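Local coordinates for protein cryptic loci regulator 2 (Schizosaccharomyces pombe 972h-, PDB 5IKJ) that promotes transcriptional silencing upstream of histone deacetylases and is required for nucleosome positioning at heterochromatic loci as part of the SHREC repressor complex, at residues His291-Phe302 with Asn526-Leu536. Sequence-based numbering, arbitrary orientation.
Sequences HCKQLGNSRYYF and NWVDDDFYEYL
Phe532 packs against both Tyr300 and Phe302, and this aromatic cluster is the tight part of the contact. The Phe532 CG lies anti to the backbone N (chi1 -175°), which swings the ring off the helix and drives its edge at the Tyr300 face, CD2 of Phe532 3.5 Å from CG of Tyr300. Phe302 CE2 sits over the centre of the Phe532 ring, the two planes inclined by 34°, while Cys292 O lies at the Phe532 edge. Farther along, Leu536 lays CD2 over one face of the His291 imidazole, a CH-pi contact 4.0 Å from the ring centroid.

The Tyr300 hydroxyl grips the segment around Asp529 and Asp531: it donates to Asp531 OD1 (2.8 Å) on the syn side of the carboxylate and accepts from Asp529 N (3.2 Å). A phenylalanine here would keep the ring packing but would probably leave Asp529 N and Asp531 OD1 without this shared partner. Tyr535 CB still packs closely on Phe302 CZ (3.4 Å), whereas the exposed Tyr535 ring, on the loose solvent side, brings CD2 only to 4.1 Å from Tyr300 CD2. From strand 288-294, near the hairpin turn, Lys293 NZ donates a hydrogen bond to Asn526 O (3.0 Å) from above the carbonyl plane, and another to Gln294 O.

Helix 531-540 thus lies against the hairpin of strands 288-294 and 300-304, at one border of a five-stranded antiparallel sheet; strand 255-266, next in that sheet, adds Asn265 to His291 NE2 and touches Leu536 through Ala263.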
loop_
_atom_site.group_PDB
_atom_site.type_symbol
_atom_site.label_atom_id
_atom_site.label_comp_id
_atom_site.label_asym_id
_atom_site.label_seq_id
_atom_site.Cartn_x
_atom_site.Cartn_y
_atom_site.Cartn_z
ATOM N N HIS A 291 -14.336 -9.683 6.619
ATOM C CA HIS A 291 -15.183 -10.611 5.882
ATOM C C HIS A 291 -14.317 -11.788 5.470
ATOM O O HIS A 291 -13.340 -11.615 4.734
ATOM C CB HIS A 291 -15.809 -9.929 4.667
ATOM C CG HIS A 291 -16.251 -8.526 4.938
ATOM N ND1 HIS A 291 -17.417 -8.230 5.613
ATOM C CD2 HIS A 291 -15.675 -7.338 4.644
ATOM C CE1 HIS A 291 -17.543 -6.920 5.714
ATOM N NE2 HIS A 291 -16.500 -6.354 5.133
ATOM N N CYS A 292 -14.668 -12.975 5.947
ATOM C CA CYS A 292 -13.764 -14.110 5.920
ATOM C C CYS A 292 -14.336 -15.249 5.089
ATOM O O CYS A 292 -15.493 -15.232 4.661
ATOM C CB CYS A 292 -13.472 -14.593 7.343
ATOM S SG CYS A 292 -12.986 -13.267 8.461
ATOM N N LYS A 293 -13.482 -16.246 4.868
ATOM C CA LYS A 293 -13.828 -17.472 4.162
ATOM C C LYS A 293 -13.317 -18.634 4.996
ATOM O O LYS A 293 -12.107 -18.755 5.211
ATOM C CB LYS A 293 -13.205 -17.492 2.760
ATOM C CG LYS A 293 -13.167 -18.859 2.073
ATOM C CD LYS A 293 -14.558 -19.380 1.754
ATOM C CE LYS A 293 -14.492 -20.617 0.867
ATOM N NZ LYS A 293 -13.634 -21.686 1.448
ATOM N N GLN A 294 -14.228 -19.474 5.478
ATOM C CA GLN A 294 -13.807 -20.632 6.252
ATOM C C GLN A 294 -12.933 -21.538 5.394
ATOM O O GLN A 294 -13.151 -21.690 4.189
ATOM C CB GLN A 294 -15.017 -21.406 6.776
ATOM C CG GLN A 294 -14.645 -22.545 7.716
ATOM C CD GLN A 294 -15.849 -23.159 8.404
ATOM O OE1 GLN A 294 -16.942 -22.592 8.393
ATOM N NE2 GLN A 294 -15.652 -24.323 9.012
ATOM N N LEU A 295 -11.928 -22.136 6.026
ATOM C CA LEU A 295 -10.982 -23.008 5.344
ATOM C C LEU A 295 -11.356 -24.460 5.609
ATOM O O LEU A 295 -11.472 -24.876 6.766
ATOM C CB LEU A 295 -9.552 -22.719 5.805
ATOM C CG LEU A 295 -9.051 -21.316 5.449
ATOM C CD1 LEU A 295 -7.757 -20.993 6.175
ATOM C CD2 LEU A 295 -8.866 -21.169 3.941
ATOM N N GLY A 296 -11.538 -25.224 4.533
ATOM C CA GLY A 296 -12.147 -26.533 4.615
ATOM C C GLY A 296 -13.648 -26.520 4.441
ATOM O O GLY A 296 -14.278 -27.580 4.550
ATOM N N ASN A 297 -14.237 -25.357 4.176
ATOM C CA ASN A 297 -15.673 -25.207 4.009
ATOM C C ASN A 297 -15.928 -24.210 2.888
ATOM O O ASN A 297 -15.017 -23.525 2.416
ATOM C CB ASN A 297 -16.343 -24.734 5.308
ATOM C CG ASN A 297 -17.116 -25.836 6.006
ATOM O OD1 ASN A 297 -18.236 -25.621 6.471
ATOM N ND2 ASN A 297 -16.526 -27.024 6.076
ATOM N N SER A 298 -17.184 -24.142 2.457
ATOM C CA SER A 298 -17.629 -23.136 1.504
ATOM C C SER A 298 -18.309 -21.958 2.188
ATOM O O SER A 298 -18.890 -21.107 1.506
ATOM C CB SER A 298 -18.581 -23.761 0.482
ATOM O OG SER A 298 -19.793 -24.170 1.093
ATOM N N ARG A 299 -18.240 -21.882 3.515
ATOM C CA ARG A 299 -19.000 -20.893 4.266
ATOM C C ARG A 299 -18.310 -19.536 4.245
ATOM O O ARG A 299 -17.102 -19.437 4.482
ATOM C CB ARG A 299 -19.191 -21.357 5.711
ATOM C CG ARG A 299 -20.340 -22.330 5.908
ATOM C CD ARG A 299 -21.680 -21.660 5.643
ATOM N NE ARG A 299 -22.498 -22.420 4.704
ATOM C CZ ARG A 299 -23.623 -21.972 4.154
ATOM N NH1 ARG A 299 -24.071 -20.756 4.441
ATOM N NH2 ARG A 299 -24.299 -22.739 3.312
ATOM N N TYR A 300 -19.084 -18.494 3.959
ATOM C CA TYR A 300 -18.644 -17.122 4.140
ATOM C C TYR A 300 -19.102 -16.630 5.507
ATOM O O TYR A 300 -20.143 -17.052 6.021
ATOM C CB TYR A 300 -19.211 -16.206 3.051
ATOM C CG TYR A 300 -18.987 -16.659 1.622
ATOM C CD1 TYR A 300 -18.063 -17.650 1.309
ATOM C CD2 TYR A 300 -19.702 -16.081 0.581
ATOM C CE1 TYR A 300 -17.865 -18.053 -0.002
ATOM C CE2 TYR A 300 -19.509 -16.475 -0.729
ATOM C CZ TYR A 300 -18.590 -17.460 -1.015
ATOM O OH TYR A 300 -18.399 -17.854 -2.320
ATOM N N TYR A 301 -18.317 -15.729 6.098
ATOM C CA TYR A 301 -18.686 -15.098 7.366
ATOM C C TYR A 301 -18.364 -13.612 7.248
ATOM O O TYR A 301 -17.196 -13.215 7.299
ATOM C CB TYR A 301 -17.966 -15.742 8.546
ATOM C CG TYR A 301 -18.554 -17.076 8.952
ATOM C CD1 TYR A 301 -19.862 -17.168 9.411
ATOM C CD2 TYR A 301 -17.801 -18.241 8.881
ATOM C CE1 TYR A 301 -20.407 -18.380 9.783
ATOM C CE2 TYR A 301 -18.338 -19.461 9.253
ATOM C CZ TYR A 301 -19.641 -19.523 9.703
ATOM O OH TYR A 301 -20.182 -20.732 10.075
ATOM N N PHE A 302 -19.402 -12.800 7.085
ATOM C CA PHE A 302 -19.248 -11.369 6.888
ATOM C C PHE A 302 -19.392 -10.620 8.208
ATOM O O PHE A 302 -19.918 -11.137 9.196
ATOM C CB PHE A 302 -20.283 -10.856 5.887
ATOM C CG PHE A 302 -20.262 -11.573 4.568
ATOM C CD1 PHE A 302 -20.928 -12.778 4.410
ATOM C CD2 PHE A 302 -19.585 -11.039 3.484
ATOM C CE1 PHE A 302 -20.914 -13.440 3.199
ATOM C CE2 PHE A 302 -19.567 -11.697 2.269
ATOM C CZ PHE A 302 -20.233 -12.899 2.127
ATOM N N ASN A 526 -10.479 -23.376 -2.480
ATOM C CA ASN A 526 -10.668 -22.912 -1.113
ATOM C C ASN A 526 -10.842 -21.402 -1.026
ATOM O O ASN A 526 -11.067 -20.882 0.070
ATOM C CB ASN A 526 -9.482 -23.349 -0.248
ATOM C CG ASN A 526 -9.365 -24.858 -0.142
ATOM O OD1 ASN A 526 -10.325 -25.542 0.211
ATOM N ND2 ASN A 526 -8.186 -25.387 -0.461
ATOM N N TRP A 527 -10.744 -20.693 -2.146
ATOM C CA TRP A 527 -10.953 -19.256 -2.181
ATOM C C TRP A 527 -12.446 -18.989 -2.380
ATOM O O TRP A 527 -13.267 -19.910 -2.372
ATOM C CB TRP A 527 -10.070 -18.638 -3.267
ATOM C CG TRP A 527 -9.895 -17.149 -3.173
ATOM C CD1 TRP A 527 -10.142 -16.234 -4.155
ATOM C CD2 TRP A 527 -9.438 -16.402 -2.037
ATOM N NE1 TRP A 527 -9.865 -14.967 -3.705
ATOM C CE2 TRP A 527 -9.433 -15.042 -2.407
ATOM C CE3 TRP A 527 -9.036 -16.752 -0.744
ATOM C CZ2 TRP A 527 -9.038 -14.032 -1.532
ATOM C CZ3 TRP A 527 -8.646 -15.745 0.124
ATOM C CH2 TRP A 527 -8.651 -14.402 -0.274
ATOM N N VAL A 528 -12.822 -17.727 -2.553
ATOM C CA VAL A 528 -14.225 -17.353 -2.636
ATOM C C VAL A 528 -14.666 -17.327 -4.094
ATOM O O VAL A 528 -13.853 -17.274 -5.021
ATOM C CB VAL A 528 -14.484 -15.991 -1.959
ATOM C CG1 VAL A 528 -14.133 -16.060 -0.482
ATOM C CG2 VAL A 528 -13.698 -14.880 -2.650
ATOM N N ASP A 529 -15.979 -17.364 -4.295
ATOM C CA ASP A 529 -16.585 -17.188 -5.605
ATOM C C ASP A 529 -17.150 -15.775 -5.723
ATOM O O ASP A 529 -17.249 -15.033 -4.743
ATOM C CB ASP A 529 -17.681 -18.232 -5.837
ATOM C CG ASP A 529 -17.165 -19.654 -5.726
ATOM O OD1 ASP A 529 -16.199 -19.880 -4.966
ATOM O OD2 ASP A 529 -17.726 -20.546 -6.395
ATOM N N ASP A 530 -17.529 -15.406 -6.948
ATOM C CA ASP A 530 -17.962 -14.036 -7.209
ATOM C C ASP A 530 -19.175 -13.631 -6.381
ATOM O O ASP A 530 -19.393 -12.433 -6.171
ATOM C CB ASP A 530 -18.269 -13.852 -8.697
ATOM C CG ASP A 530 -17.034 -13.520 -9.514
ATOM O OD1 ASP A 530 -16.072 -12.960 -8.947
ATOM O OD2 ASP A 530 -17.027 -13.811 -10.729
ATOM N N ASP A 531 -19.974 -14.592 -5.909
ATOM C CA ASP A 531 -21.132 -14.241 -5.091
ATOM C C ASP A 531 -20.709 -13.581 -3.785
ATOM O O ASP A 531 -21.433 -12.726 -3.260
ATOM C CB ASP A 531 -21.970 -15.486 -4.806
ATOM C CG ASP A 531 -21.183 -16.563 -4.092
ATOM O OD1 ASP A 531 -19.948 -16.606 -4.268
ATOM O OD2 ASP A 531 -21.795 -17.364 -3.354
ATOM N N PHE A 532 -19.550 -13.971 -3.247
ATOM C CA PHE A 532 -19.006 -13.353 -2.042
ATOM C C PHE A 532 -19.136 -11.837 -2.077
ATOM O O PHE A 532 -19.591 -11.214 -1.112
ATOM C CB PHE A 532 -17.538 -13.757 -1.893
ATOM C CG PHE A 532 -16.894 -13.275 -0.623
ATOM C CD1 PHE A 532 -16.290 -12.029 -0.563
ATOM C CD2 PHE A 532 -16.876 -14.078 0.505
ATOM C CE1 PHE A 532 -15.691 -11.590 0.601
ATOM C CE2 PHE A 532 -16.278 -13.643 1.672
ATOM C CZ PHE A 532 -15.685 -12.398 1.720
ATOM N N TYR A 533 -18.738 -11.226 -3.193
ATOM C CA TYR A 533 -18.709 -9.775 -3.290
ATOM C C TYR A 533 -20.088 -9.177 -3.530
ATOM O O TYR A 533 -20.304 -8.004 -3.204
ATOM C CB TYR A 533 -17.733 -9.366 -4.393
ATOM C CG TYR A 533 -16.338 -9.877 -4.127
ATOM C CD1 TYR A 533 -15.455 -9.158 -3.332
ATOM C CD2 TYR A 533 -15.914 -11.094 -4.641
ATOM C CE1 TYR A 533 -14.183 -9.629 -3.072
ATOM C CE2 TYR A 533 -14.645 -11.574 -4.387
ATOM C CZ TYR A 533 -13.784 -10.837 -3.600
ATOM O OH TYR A 533 -12.519 -11.310 -3.346
ATOM N N GLU A 534 -21.034 -10.004 -3.958
ATOM C CA GLU A 534 -22.411 -9.574 -4.090
ATOM C C GLU A 534 -22.925 -9.490 -2.650
ATOM O O GLU A 534 -23.421 -8.457 -2.226
ATOM C CB GLU A 534 -23.227 -10.566 -4.913
ATOM C CG GLU A 534 -24.712 -10.250 -4.951
ATOM C CD GLU A 534 -25.391 -10.734 -6.215
ATOM O OE1 GLU A 534 -24.905 -11.703 -6.828
ATOM O OE2 GLU A 534 -26.418 -10.140 -6.593
ATOM N N TYR A 535 -22.783 -10.581 -1.896
ATOM C CA TYR A 535 -23.172 -10.599 -0.491
ATOM C C TYR A 535 -22.502 -9.467 0.278
ATOM O O TYR A 535 -23.162 -8.723 1.014
ATOM C CB TYR A 535 -22.812 -11.947 0.138
ATOM C CG TYR A 535 -23.592 -13.122 -0.404
ATOM C CD1 TYR A 535 -24.963 -13.223 -0.206
ATOM C CD2 TYR A 535 -22.954 -14.143 -1.096
ATOM C CE1 TYR A 535 -25.679 -14.300 -0.694
ATOM C CE2 TYR A 535 -23.660 -15.223 -1.587
ATOM C CZ TYR A 535 -25.021 -15.298 -1.383
ATOM O OH TYR A 535 -25.725 -16.374 -1.872
ATOM N N LEU A 536 -21.183 -9.327 0.120
ATOM C CA LEU A 536 -20.438 -8.315 0.864
ATOM C C LEU A 536 -21.049 -6.934 0.667
ATOM O O LEU A 536 -21.307 -6.212 1.637
ATOM C CB LEU A 536 -18.969 -8.324 0.431
ATOM C CG LEU A 536 -17.940 -7.753 1.413
ATOM C CD1 LEU A 536 -16.530 -7.983 0.890
ATOM C CD2 LEU A 536 -18.152 -6.272 1.681
#